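Local coordinates for ectonucleotide pyrophosphatase/phosphodiesterase family member 5 (Mus musculus, PDB 5VEO), which probably hydrolyses phosphodiester bonds of nucleotide derivatives as a zinc-dependent ectoenzyme of the nucleotide pyrophosphatase/phosphodiesterase family, with restricted activity on nucleotides, at residues A[75-78]-A[79-83]; A[286-289]-A[290-293]; A[129-133]-A[134-138]; A[258-262]-A[263-267]; A[240-244]-A[245-249]. The protein carries 1 engineered substitution. All coordinates share one frame; numbering follows the deposited sequence.

Interaction 1. Residues A[75-78]-A[79-83]; sequences GIVA and NDMFD. With AMP (adenosine monophosphate), chain Q.
Met-81 folds back over Ile-76, Val-77 and Ala-78 and fills the bend they make. The bend is a helix-to-strand connection in the alkaline phosphatase-like catalytic domain. It carries the chain from helix 71-74 into strand 80-83 of a two-stranded antiparallel sheet. The methyl CE of Met-81 meets Ile-76 CD1 at 4.0 Å, and the two side chains cross at about a right angle. The chi3 bend of -84° swings CE off the line of the chain and brings it to this isoleucine. The sulfur lies alongside the valine, with Met-81 SD 3.7 Å from Val-77 CG2. Nearer its backbone, Met-81 CG packs on Ala-78 CB at 4.1 Å. The same sulfur also takes a weak hydrogen bond from Val-77 N, with 3.4 Å between N and SD.

The polar edge is Asn-79. Its side chain leaves the bend and reaches the AMP. The OD1 atom accepts a hydrogen bond from Tyr-59 N, which fixes the rotation of the amide and leaves the amino group facing the nucleotide phosphate. Tyr-143 OH and the backbone N of engineered Ala-58 bind the same AMP. From its side, Asn-79 ND2 donates to AMP O1P at 2.8 Å, with an N-H...O angle of 157°.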
# COMPACT_ATOMS: atom_id res chain seq x y z
N GLY A 75 -3.72 -10.95 6.58
CA GLY A 75 -4.19 -10.53 7.89
C GLY A 75 -3.99 -9.06 8.23
O GLY A 75 -4.48 -8.62 9.28
N ILE A 76 -3.31 -8.29 7.39
CA ILE A 76 -3.18 -6.84 7.60
C ILE A 76 -4.32 -6.22 6.80
O ILE A 76 -4.18 -5.81 5.64
CB ILE A 76 -1.80 -6.31 7.19
CG1 ILE A 76 -0.68 -6.98 7.99
CG2 ILE A 76 -1.75 -4.80 7.36
CD1 ILE A 76 -0.64 -6.62 9.47
N VAL A 77 -5.51 -6.21 7.41
CA VAL A 77 -6.72 -5.85 6.67
C VAL A 77 -6.99 -4.35 6.66
O VAL A 77 -7.80 -3.89 5.85
CB VAL A 77 -7.97 -6.59 7.20
CG1 VAL A 77 -7.73 -8.10 7.22
CG2 VAL A 77 -8.39 -6.12 8.58
N ALA A 78 -6.30 -3.58 7.49
CA ALA A 78 -6.50 -2.14 7.57
C ALA A 78 -5.32 -1.53 8.31
O ALA A 78 -4.51 -2.24 8.91
CB ALA A 78 -7.82 -1.80 8.27
N ASN A 79 -5.24 -0.19 8.29
CA ASN A 79 -4.27 0.53 9.10
C ASN A 79 -4.67 0.56 10.56
O ASN A 79 -3.83 0.81 11.41
CB ASN A 79 -4.11 1.97 8.65
CG ASN A 79 -3.55 2.11 7.25
OD1 ASN A 79 -2.95 1.18 6.67
ND2 ASN A 79 -3.72 3.29 6.71
N ASP A 80 -5.96 0.37 10.84
CA ASP A 80 -6.51 0.32 12.19
C ASP A 80 -7.37 -0.92 12.27
O ASP A 80 -8.32 -1.07 11.50
CB ASP A 80 -7.33 1.57 12.51
CG ASP A 80 -6.46 2.79 12.64
OD1 ASP A 80 -6.28 3.49 11.63
OD2 ASP A 80 -5.94 3.04 13.74
N MET A 81 -7.03 -1.82 13.20
CA MET A 81 -7.67 -3.12 13.30
C MET A 81 -7.93 -3.46 14.76
O MET A 81 -7.27 -2.95 15.67
CB MET A 81 -6.80 -4.24 12.74
CG MET A 81 -6.49 -4.15 11.29
SD MET A 81 -5.47 -5.55 10.78
CE MET A 81 -3.83 -4.99 11.21
N PHE A 82 -8.85 -4.39 14.95
CA PHE A 82 -9.07 -5.03 16.24
C PHE A 82 -9.19 -6.52 15.99
O PHE A 82 -10.02 -6.96 15.18
CB PHE A 82 -10.32 -4.49 16.93
CG PHE A 82 -10.67 -5.25 18.19
CD1 PHE A 82 -9.81 -5.25 19.27
CD2 PHE A 82 -11.83 -5.99 18.26
CE1 PHE A 82 -10.13 -5.96 20.44
CE2 PHE A 82 -12.15 -6.72 19.43
CZ PHE A 82 -11.30 -6.68 20.50
N ASP A 83 -8.35 -7.29 16.68
CA ASP A 83 -8.40 -8.74 16.58
C ASP A 83 -9.12 -9.28 17.81
O ASP A 83 -8.61 -9.14 18.93
CB ASP A 83 -6.99 -9.33 16.46
CG ASP A 83 -7.00 -10.83 16.24
OD1 ASP A 83 -6.25 -11.32 15.37
OD2 ASP A 83 -7.76 -11.52 16.95
P AMP Q . -1.88 5.65 4.19
O1P AMP Q . -2.82 4.49 4.38
O2P AMP Q . -2.60 6.99 4.33
O3P AMP Q . -1.11 5.59 2.87
O5' AMP Q . -0.77 5.60 5.34
C5' AMP Q . 0.50 6.22 5.11
C4' AMP Q . 1.10 6.84 6.34
O4' AMP Q . 1.61 5.81 7.17
C3' AMP Q . 2.30 7.74 6.03
O3' AMP Q . 1.96 9.10 6.19
C2' AMP Q . 3.37 7.34 7.06
O2' AMP Q . 3.91 8.41 7.79
C1' AMP Q . 2.64 6.36 7.95
N9 AMP Q . 3.48 5.29 8.42
C8 AMP Q . 4.09 4.33 7.69
N7 AMP Q . 4.77 3.50 8.51
C5 AMP Q . 4.58 3.95 9.77
C6 AMP Q . 4.99 3.54 11.13
N6 AMP Q . 5.78 2.46 11.30
N1 AMP Q . 4.57 4.27 12.18
C2 AMP Q . 3.78 5.35 12.05
N3 AMP Q . 3.35 5.79 10.85
C4 AMP Q . 3.73 5.13 9.71

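Interaction 2. Residues A[286-289]-A[290-293]; sequences EIPE and RWHY
The indole of Trp-291 has Pro-288 over one face and Ile-287 at its edge. They belong to a short 3-10 turn in the loop between strands 279-283 and 302-306 of the four-stranded antiparallel sheet. The proline and indole lie side by side, pointing the same way. Pro-288 CG makes a CH-pi contact with the six-membered ring of Trp-291, 4.1 Å from its centroid and 24° off the normal. Pro-288 CD is 3.6 Å from Trp-291 CZ3. At the rim, Ile-287 CG2 comes within 3.8 Å of Trp-291 CE3, near the ring plane. The second flat group is the His-292 imidazole. The backbone Glu-289 O sits 3.1 Å above its plane, displaced toward the rim.

Two hydrogen bonds three residues apart define the turn. Trp-291 N donates to Pro-288 O at 3.2 Å, and His-292 N donates to Glu-289 O at 2.9 Å.

Asp-328, outside the turn, binds two of its residues: it accepts from Trp-291 NE1 and forms a salt bridge with Arg-290 NH2. Phe-54 also stacks on Trp-291, and His-292 touches a glycan sugar. One water bridges the turn to the next residue: it donates to Pro-288 O at 2.8 Å and accepts from Tyr-293 N at 2.9 Å.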
# COMPACT_ATOMS: atom_id res chain seq x y z
N GLU A 286 -21.64 -10.91 3.87
CA GLU A 286 -22.15 -10.47 2.58
C GLU A 286 -21.18 -9.52 1.88
O GLU A 286 -21.50 -8.99 0.81
CB GLU A 286 -23.53 -9.83 2.71
CG GLU A 286 -23.60 -8.66 3.62
CD GLU A 286 -25.02 -8.30 3.96
OE1 GLU A 286 -25.87 -9.21 4.03
OE2 GLU A 286 -25.27 -7.10 4.18
N ILE A 287 -19.98 -9.33 2.41
CA ILE A 287 -19.01 -8.46 1.74
C ILE A 287 -18.69 -9.04 0.36
O ILE A 287 -18.51 -10.27 0.22
CB ILE A 287 -17.74 -8.31 2.60
CG1 ILE A 287 -18.06 -7.50 3.85
CG2 ILE A 287 -16.60 -7.70 1.79
CD1 ILE A 287 -16.97 -7.51 4.91
N PRO A 288 -18.63 -8.22 -0.69
CA PRO A 288 -18.33 -8.73 -2.03
C PRO A 288 -17.10 -9.63 -2.10
O PRO A 288 -16.01 -9.27 -1.63
CB PRO A 288 -18.12 -7.45 -2.84
CG PRO A 288 -19.03 -6.47 -2.18
CD PRO A 288 -18.93 -6.78 -0.71
N GLU A 289 -17.28 -10.80 -2.74
CA GLU A 289 -16.19 -11.76 -2.91
C GLU A 289 -15.00 -11.15 -3.64
O GLU A 289 -13.85 -11.50 -3.36
CB GLU A 289 -16.68 -12.99 -3.68
CG GLU A 289 -17.62 -13.83 -2.89
CD GLU A 289 -16.93 -14.53 -1.74
OE1 GLU A 289 -15.71 -14.78 -1.83
OE2 GLU A 289 -17.61 -14.80 -0.73
N ARG A 290 -15.26 -10.25 -4.59
CA ARG A 290 -14.19 -9.74 -5.43
C ARG A 290 -13.17 -8.94 -4.63
O ARG A 290 -12.06 -8.73 -5.13
CB ARG A 290 -14.73 -8.87 -6.56
CG ARG A 290 -15.41 -7.61 -6.12
CD ARG A 290 -15.97 -6.87 -7.34
NE ARG A 290 -16.79 -5.75 -6.91
CZ ARG A 290 -16.32 -4.52 -6.69
NH1 ARG A 290 -15.04 -4.23 -6.90
NH2 ARG A 290 -17.15 -3.58 -6.28
N TRP A 291 -13.52 -8.48 -3.42
CA TRP A 291 -12.58 -7.77 -2.56
C TRP A 291 -11.68 -8.70 -1.75
O TRP A 291 -10.68 -8.23 -1.21
CB TRP A 291 -13.33 -6.84 -1.61
CG TRP A 291 -13.87 -5.61 -2.24
CD1 TRP A 291 -13.42 -5.00 -3.38
CD2 TRP A 291 -14.95 -4.80 -1.75
NE1 TRP A 291 -14.15 -3.87 -3.63
CE2 TRP A 291 -15.09 -3.72 -2.65
CE3 TRP A 291 -15.79 -4.87 -0.65
CZ2 TRP A 291 -16.07 -2.73 -2.48
CZ3 TRP A 291 -16.76 -3.91 -0.48
CH2 TRP A 291 -16.88 -2.84 -1.38
N HIS A 292 -12.02 -9.98 -1.65
CA HIS A 292 -11.19 -10.96 -0.94
C HIS A 292 -10.82 -10.41 0.43
O HIS A 292 -9.65 -10.31 0.83
CB HIS A 292 -9.96 -11.30 -1.76
CG HIS A 292 -10.30 -11.76 -3.14
ND1 HIS A 292 -11.06 -12.88 -3.37
CD2 HIS A 292 -10.07 -11.20 -4.35
CE1 HIS A 292 -11.26 -13.02 -4.66
NE2 HIS A 292 -10.66 -12.01 -5.28
N TYR A 293 -11.86 -10.01 1.14
CA TYR A 293 -11.67 -9.26 2.36
C TYR A 293 -12.27 -9.94 3.58
O TYR A 293 -11.68 -9.84 4.65
CB TYR A 293 -12.23 -7.83 2.16
CG TYR A 293 -11.74 -6.85 3.18
CD1 TYR A 293 -12.60 -6.30 4.11
CD2 TYR A 293 -10.41 -6.47 3.22
CE1 TYR A 293 -12.15 -5.40 5.05
CE2 TYR A 293 -9.94 -5.57 4.15
CZ TYR A 293 -10.82 -5.05 5.09
OH TYR A 293 -10.40 -4.15 6.02
O HOH W 1 -14.60 -10.57 0.40

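Interaction 3. Residues A[129-133]-A[134-138]; sequences DVKIH and DSFPT
Lys-131 holds its CG opposite the backbone N (chi1 -177°), and Phe-136 turns its CG to the side of its own N (chi1 -67°). Together these torsions bring the lysine stem across the phenyl ring. The two residues face each other over a type I' beta turn from Ile-132 to Ser-135, the kind favoured in two-residue beta-hairpins. The turn lies in the loop between strands 120-123 and 139-140.

Lys-131 CB touches Phe-136 CZ at 3.5 Å. A bend of the lysine at chi3 brings its CE back to Phe-136 CE2 at 3.7 Å. Lys-131 CA lies over the ring face, displaced toward the rim, while the backbone oxygen of Asp-129 meets the ring edge near its plane. The stem of Lys-131 also runs past Asp-134, with CG 3.7 Å from Asp-134 CA. The charged ends do not touch.

The backbone pairs Ile-132 and Ser-135 as an antiparallel hydrogen-bonded pair. Ile-132 N to Ser-135 O is 2.9 Å and almost straight. The return bond from Ser-135 N to Ile-132 O is more bent. His-133 and Asp-134 occupy the turn corners with positive phi.

His-133 donates from NE2 to Ala-106 O, and Phe-136 stacks on Tyr-140. Asp-129 OD2 accepts from Tyr-98 OH and from the backbone N of Tyr-143. The side-chain OH of Tyr-143 binds AMP, so Asp-129 is probably a second-shell residue of that pocket. One water donates to Val-130 O and to Ser-135 O, at 2.9 Å from each.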
# COMPACT_ATOMS: atom_id res chain seq x y z
N ASP A 129 10.41 -2.89 10.02
CA ASP A 129 11.03 -2.76 11.34
C ASP A 129 10.23 -3.50 12.41
O ASP A 129 10.39 -3.21 13.61
CB ASP A 129 11.24 -1.28 11.69
CG ASP A 129 9.95 -0.47 11.75
OD1 ASP A 129 9.02 -0.77 10.99
OD2 ASP A 129 9.90 0.51 12.53
N VAL A 130 9.42 -4.46 12.00
CA VAL A 130 8.61 -5.29 12.89
C VAL A 130 9.22 -6.68 12.92
O VAL A 130 9.60 -7.22 11.88
CB VAL A 130 7.15 -5.36 12.40
CG1 VAL A 130 6.30 -6.29 13.29
CG2 VAL A 130 6.51 -3.99 12.35
N LYS A 131 9.28 -7.28 14.10
CA LYS A 131 9.76 -8.65 14.19
C LYS A 131 8.66 -9.59 13.72
O LYS A 131 7.55 -9.57 14.25
CB LYS A 131 10.19 -8.99 15.62
CG LYS A 131 10.77 -10.36 15.73
CD LYS A 131 11.16 -10.68 17.17
CE LYS A 131 12.59 -10.30 17.43
NZ LYS A 131 13.07 -10.73 18.80
N ILE A 132 8.94 -10.38 12.69
CA ILE A 132 7.95 -11.26 12.09
C ILE A 132 8.56 -12.65 12.01
O ILE A 132 9.63 -12.83 11.40
CB ILE A 132 7.51 -10.77 10.70
CG1 ILE A 132 6.94 -9.34 10.79
CG2 ILE A 132 6.47 -11.71 10.09
CD1 ILE A 132 6.70 -8.67 9.42
N HIS A 133 7.90 -13.63 12.60
CA HIS A 133 8.46 -14.98 12.73
C HIS A 133 9.90 -14.93 13.25
O HIS A 133 10.79 -15.60 12.75
CB HIS A 133 8.39 -15.73 11.40
CG HIS A 133 7.00 -15.85 10.84
ND1 HIS A 133 5.97 -16.46 11.52
CD2 HIS A 133 6.47 -15.43 9.66
CE1 HIS A 133 4.87 -16.41 10.79
NE2 HIS A 133 5.15 -15.80 9.66
N ASP A 134 10.11 -14.10 14.27
CA ASP A 134 11.40 -13.91 14.94
C ASP A 134 12.48 -13.34 14.02
O ASP A 134 13.67 -13.48 14.30
CB ASP A 134 11.91 -15.22 15.56
CG ASP A 134 11.15 -15.61 16.80
OD1 ASP A 134 10.38 -14.77 17.32
OD2 ASP A 134 11.32 -16.75 17.28
N SER A 135 12.10 -12.65 12.93
CA SER A 135 13.07 -12.21 11.94
C SER A 135 12.79 -10.78 11.53
O SER A 135 11.65 -10.32 11.54
CB SER A 135 13.05 -13.06 10.66
OG SER A 135 13.32 -14.41 10.92
N PHE A 136 13.87 -10.10 11.15
CA PHE A 136 13.87 -8.79 10.52
C PHE A 136 14.56 -8.90 9.17
O PHE A 136 15.28 -9.88 8.92
CB PHE A 136 14.65 -7.76 11.37
CG PHE A 136 14.01 -7.41 12.69
CD1 PHE A 136 13.07 -6.40 12.78
CD2 PHE A 136 14.40 -8.06 13.84
CE1 PHE A 136 12.50 -6.07 14.00
CE2 PHE A 136 13.84 -7.74 15.06
CZ PHE A 136 12.89 -6.75 15.14
N PRO A 137 14.40 -7.91 8.30
CA PRO A 137 15.35 -7.77 7.19
C PRO A 137 16.78 -7.71 7.73
O PRO A 137 17.03 -7.19 8.82
CB PRO A 137 14.94 -6.45 6.53
CG PRO A 137 13.52 -6.20 7.00
CD PRO A 137 13.53 -6.73 8.41
N THR A 138 17.72 -8.22 6.94
CA THR A 138 19.13 -8.21 7.34
C THR A 138 19.57 -6.82 7.79
O THR A 138 20.25 -6.67 8.82
CB THR A 138 20.01 -8.65 6.18
OG1 THR A 138 19.48 -9.86 5.63
CG2 THR A 138 21.47 -8.86 6.65
O HOH W 2 10.43 -8.65 9.54
O HOH W 3 11.89 -16.57 10.50

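Interaction 4. Residues A[258-262]-A[263-267]; sequences ILPKE and GKFDE
A type II beta turn from Lys-261 to Lys-264 carries the chain from strand 255-260 into helix 265-272. One backbone hydrogen bond closes it. Lys-264 N donates to Lys-261 O at 2.9 Å, with an N-H...O angle of 159°. Gly-263 holds the third position of the turn with positive phi (84°). A CB at these backbone angles would run into Glu-262 O, so the lack of a side chain suits the residue to this place.

Next to the turn, the end of the strand packs on the start of the helix. Pro-260 and Phe-265 lie side by side, pointing the same way. Pro-260 CB is 3.8 Å from Phe-265 CA. Pro-260 CG reaches Phe-265 CD1 at 4.0 Å, approaching the ring obliquely. The phenyl gets there because its CG stands opposite the backbone N (chi1 -174°).

The lysines meet through their stems, not their charged ends. Lys-261 CB comes within 4.0 Å of Lys-264 CG. Lys-264 CB leans on Lys-261 O at 3.4 Å, and its amino end then leads away from the turn. Lys-264 itself is the N-cap residue of the helix.

Ile-302 of strand 302-306 touches both Pro-260 and Phe-265, while Val-268 packs on Pro-260 from the helix. Glu-262 projects outward and touches a second AMP, far from the one bound by Asn-79. The whole is a tight strand-turn-helix connection, with the glycine where a type II turn commonly has one.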
# COMPACT_ATOMS: atom_id res chain seq x y z
N ILE A 258 -17.20 -1.52 11.88
CA ILE A 258 -18.12 -1.26 12.98
C ILE A 258 -18.30 -2.53 13.80
O ILE A 258 -18.66 -3.58 13.25
CB ILE A 258 -19.46 -0.73 12.46
CG1 ILE A 258 -19.26 0.67 11.87
CG2 ILE A 258 -20.54 -0.72 13.57
CD1 ILE A 258 -20.44 1.21 11.12
N LEU A 259 -18.05 -2.43 15.10
CA LEU A 259 -18.27 -3.52 16.04
C LEU A 259 -19.43 -3.13 16.94
O LEU A 259 -19.23 -2.37 17.91
CB LEU A 259 -17.01 -3.78 16.86
CG LEU A 259 -17.12 -4.85 17.96
CD1 LEU A 259 -17.53 -6.17 17.37
CD2 LEU A 259 -15.79 -4.96 18.66
N PRO A 260 -20.65 -3.57 16.66
CA PRO A 260 -21.77 -3.26 17.56
C PRO A 260 -21.51 -3.84 18.93
O PRO A 260 -20.89 -4.90 19.06
CB PRO A 260 -22.97 -3.93 16.88
CG PRO A 260 -22.58 -4.08 15.46
CD PRO A 260 -21.10 -4.36 15.50
N LYS A 261 -21.95 -3.12 19.96
CA LYS A 261 -21.95 -3.69 21.29
C LYS A 261 -22.87 -4.90 21.33
O LYS A 261 -23.71 -5.11 20.45
CB LYS A 261 -22.41 -2.66 22.32
CG LYS A 261 -21.59 -1.40 22.30
CD LYS A 261 -20.47 -1.38 23.30
CE LYS A 261 -19.90 0.02 23.32
NZ LYS A 261 -19.17 0.38 24.57
N GLU A 262 -22.72 -5.70 22.37
CA GLU A 262 -23.54 -6.90 22.51
C GLU A 262 -25.02 -6.58 22.46
O GLU A 262 -25.49 -5.66 23.14
CB GLU A 262 -23.21 -7.60 23.82
CG GLU A 262 -24.10 -8.82 24.05
CD GLU A 262 -23.63 -9.71 25.17
OE1 GLU A 262 -22.69 -9.29 25.89
OE2 GLU A 262 -24.20 -10.82 25.32
N GLY A 263 -25.76 -7.31 21.63
CA GLY A 263 -27.18 -7.08 21.47
C GLY A 263 -27.57 -5.99 20.49
O GLY A 263 -28.77 -5.86 20.19
N LYS A 264 -26.62 -5.21 19.98
CA LYS A 264 -26.96 -4.06 19.15
C LYS A 264 -26.73 -4.29 17.67
O LYS A 264 -26.87 -3.34 16.88
CB LYS A 264 -26.15 -2.84 19.59
CG LYS A 264 -26.18 -2.61 21.09
CD LYS A 264 -27.59 -2.40 21.61
CE LYS A 264 -27.58 -2.15 23.10
NZ LYS A 264 -28.95 -2.30 23.65
N PHE A 265 -26.41 -5.52 17.26
CA PHE A 265 -26.15 -5.75 15.84
C PHE A 265 -27.34 -5.33 14.99
O PHE A 265 -27.20 -4.54 14.05
CB PHE A 265 -25.79 -7.21 15.60
CG PHE A 265 -25.38 -7.48 14.19
CD1 PHE A 265 -24.03 -7.49 13.84
CD2 PHE A 265 -26.33 -7.67 13.21
CE1 PHE A 265 -23.66 -7.72 12.53
CE2 PHE A 265 -25.96 -7.89 11.90
CZ PHE A 265 -24.62 -7.92 11.57
N ASP A 266 -28.54 -5.84 15.30
CA ASP A 266 -29.69 -5.50 14.48
C ASP A 266 -29.99 -4.02 14.54
O ASP A 266 -30.35 -3.40 13.53
CB ASP A 266 -30.92 -6.29 14.92
CG ASP A 266 -30.88 -7.71 14.45
OD1 ASP A 266 -30.10 -7.98 13.53
OD2 ASP A 266 -31.64 -8.55 14.98
N GLU A 267 -29.86 -3.43 15.73
CA GLU A 267 -30.11 -2.00 15.87
C GLU A 267 -29.19 -1.21 14.95
O GLU A 267 -29.64 -0.32 14.22
CB GLU A 267 -29.88 -1.57 17.31
CG GLU A 267 -29.95 -0.06 17.48
CD GLU A 267 -29.61 0.40 18.88
OE1 GLU A 267 -30.12 -0.21 19.85
OE2 GLU A 267 -28.84 1.37 19.02

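Interaction 5. Residues A[240-244]-A[245-249]; sequences RYLDK and EHYTL
Leu-242 and Tyr-247 cross at about a right angle, and the leucine lies over the phenol. Leu-242 CD1 stands over one face, 3.9 Å from the Tyr-247 ring centroid and 23° off the normal. Leu-242 CB presses closer, 3.5 Å from Tyr-247 CE1. The backbone oxygen of Asp-243 meets the edge of the same ring.

Asp-243 and His-246 cross obliquely, with their carboxylate and ring planes 33° apart. Asp-243 OD2 sits 3.4 Å above the imidazole plane, offset toward its rim. The other carboxylate oxygen makes an Asx turn. Asp-243 OD1 accepts from Glu-245 N at 2.9 Å, from above the carboxylate plane. Asp-243 O accepts from His-246 N, also at 2.9 Å, and closes the reversal into strand 247-249. Lys-244 and Glu-245 lie side by side on the exposed side. Their salt bridge is short, with 2.6 Å between Lys-244 NZ and Glu-245 OE2.

A water joins Tyr-247 OH to Leu-242 O, and Gln-314 also bonds the hydroxyl. His-246 ND1 is hydrogen-bonded to Glu-267 OE2. Leu-242 packs against helix 265-272 through Val-268, Ala-271 and Leu-272, while Tyr-247 rests on Ile-258 of the neighbouring strand 255-260.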
# COMPACT_ATOMS: atom_id res chain seq x y z
N ARG A 240 -25.98 10.92 12.92
CA ARG A 240 -27.33 11.19 12.45
C ARG A 240 -28.19 9.93 12.45
O ARG A 240 -29.43 10.03 12.43
CB ARG A 240 -27.31 11.78 11.04
CG ARG A 240 -26.82 13.23 10.95
CD ARG A 240 -27.12 13.85 9.57
NE ARG A 240 -28.41 13.40 9.05
CZ ARG A 240 -28.93 13.72 7.87
NH1 ARG A 240 -28.27 14.51 7.03
NH2 ARG A 240 -30.11 13.23 7.54
N TYR A 241 -27.58 8.75 12.49
CA TYR A 241 -28.26 7.47 12.38
C TYR A 241 -28.07 6.56 13.58
O TYR A 241 -28.98 5.79 13.90
CB TYR A 241 -27.77 6.71 11.14
CG TYR A 241 -27.66 7.60 9.93
CD1 TYR A 241 -28.79 8.06 9.29
CD2 TYR A 241 -26.42 8.00 9.45
CE1 TYR A 241 -28.70 8.89 8.19
CE2 TYR A 241 -26.31 8.82 8.35
CZ TYR A 241 -27.46 9.26 7.73
OH TYR A 241 -27.34 10.08 6.63
N LEU A 242 -26.91 6.61 14.22
CA LEU A 242 -26.49 5.63 15.21
C LEU A 242 -26.21 6.31 16.53
O LEU A 242 -25.67 7.42 16.57
CB LEU A 242 -25.21 4.89 14.79
CG LEU A 242 -25.15 4.09 13.49
CD1 LEU A 242 -23.75 3.49 13.29
CD2 LEU A 242 -26.20 3.01 13.51
N ASP A 243 -26.56 5.61 17.61
CA ASP A 243 -26.18 5.99 18.96
C ASP A 243 -24.73 5.57 19.20
O ASP A 243 -24.42 4.38 19.20
CB ASP A 243 -27.14 5.32 19.93
CG ASP A 243 -26.85 5.64 21.37
OD1 ASP A 243 -25.74 6.12 21.68
OD2 ASP A 243 -27.75 5.38 22.21
N LYS A 244 -23.85 6.56 19.42
CA LYS A 244 -22.42 6.28 19.57
C LYS A 244 -22.11 5.35 20.73
O LYS A 244 -21.05 4.71 20.73
CB LYS A 244 -21.67 7.60 19.75
CG LYS A 244 -22.02 8.34 21.04
CD LYS A 244 -21.38 9.74 21.08
CE LYS A 244 -21.78 10.52 22.34
NZ LYS A 244 -21.54 9.75 23.59
N GLU A 245 -23.00 5.24 21.71
CA GLU A 245 -22.77 4.33 22.83
C GLU A 245 -22.98 2.87 22.47
O GLU A 245 -22.64 2.00 23.27
CB GLU A 245 -23.70 4.66 24.00
CG GLU A 245 -23.56 6.05 24.56
CD GLU A 245 -22.18 6.34 25.10
OE1 GLU A 245 -21.56 5.42 25.68
OE2 GLU A 245 -21.71 7.49 24.96
N HIS A 246 -23.53 2.57 21.30
CA HIS A 246 -23.95 1.22 21.00
C HIS A 246 -23.05 0.52 20.00
O HIS A 246 -23.37 -0.58 19.56
CB HIS A 246 -25.40 1.23 20.50
CG HIS A 246 -26.38 1.57 21.57
ND1 HIS A 246 -27.72 1.80 21.31
CD2 HIS A 246 -26.23 1.73 22.90
CE1 HIS A 246 -28.34 2.08 22.44
NE2 HIS A 246 -27.46 2.04 23.42
N TYR A 247 -21.92 1.13 19.64
CA TYR A 247 -20.95 0.46 18.78
C TYR A 247 -19.57 1.06 19.01
O TYR A 247 -19.42 2.14 19.57
CB TYR A 247 -21.35 0.57 17.31
CG TYR A 247 -21.26 1.98 16.75
CD1 TYR A 247 -22.26 2.91 17.01
CD2 TYR A 247 -20.17 2.38 15.99
CE1 TYR A 247 -22.19 4.20 16.51
CE2 TYR A 247 -20.09 3.67 15.48
CZ TYR A 247 -21.11 4.58 15.73
OH TYR A 247 -21.02 5.86 15.25
N THR A 248 -18.55 0.34 18.54
CA THR A 248 -17.18 0.85 18.50
C THR A 248 -16.77 0.98 17.05
O THR A 248 -16.97 0.06 16.25
CB THR A 248 -16.21 -0.08 19.26
OG1 THR A 248 -16.68 -0.28 20.59
CG2 THR A 248 -14.81 0.53 19.31
N LEU A 249 -16.21 2.13 16.70
CA LEU A 249 -15.72 2.39 15.35
C LEU A 249 -14.24 2.03 15.33
O LEU A 249 -13.41 2.74 15.89
CB LEU A 249 -15.98 3.84 14.97
CG LEU A 249 -15.78 4.26 13.52
CD1 LEU A 249 -16.59 3.41 12.55
CD2 LEU A 249 -16.16 5.74 13.40
O HOH W 4 -22.68 7.66 16.13

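How the interactions relate
Along the chain the order is interaction 1, 3, 5, 4, 2. Interactions 4 and 5 are closest, with centres 9 Å apart. Their strands 255-260 and 247-249 are neighbours in the four-stranded antiparallel sheet, bonded from Thr-248 N to Leu-259 O. Interaction 2 lies in the loop joining two other strands of that sheet. Interaction 1 links this region to the AMP site: Val-77 O meets Tyr-293 OH of interaction 2, and Phe-82 packs on Leu-259 of interaction 4. Interaction 3 stands apart, about 38 Å from interaction 5 between centres. Interaction 1 contributes Asn-79 to the AMP pocket and interaction 3 lies close to it, while 4 and 5 lie toward the periphery.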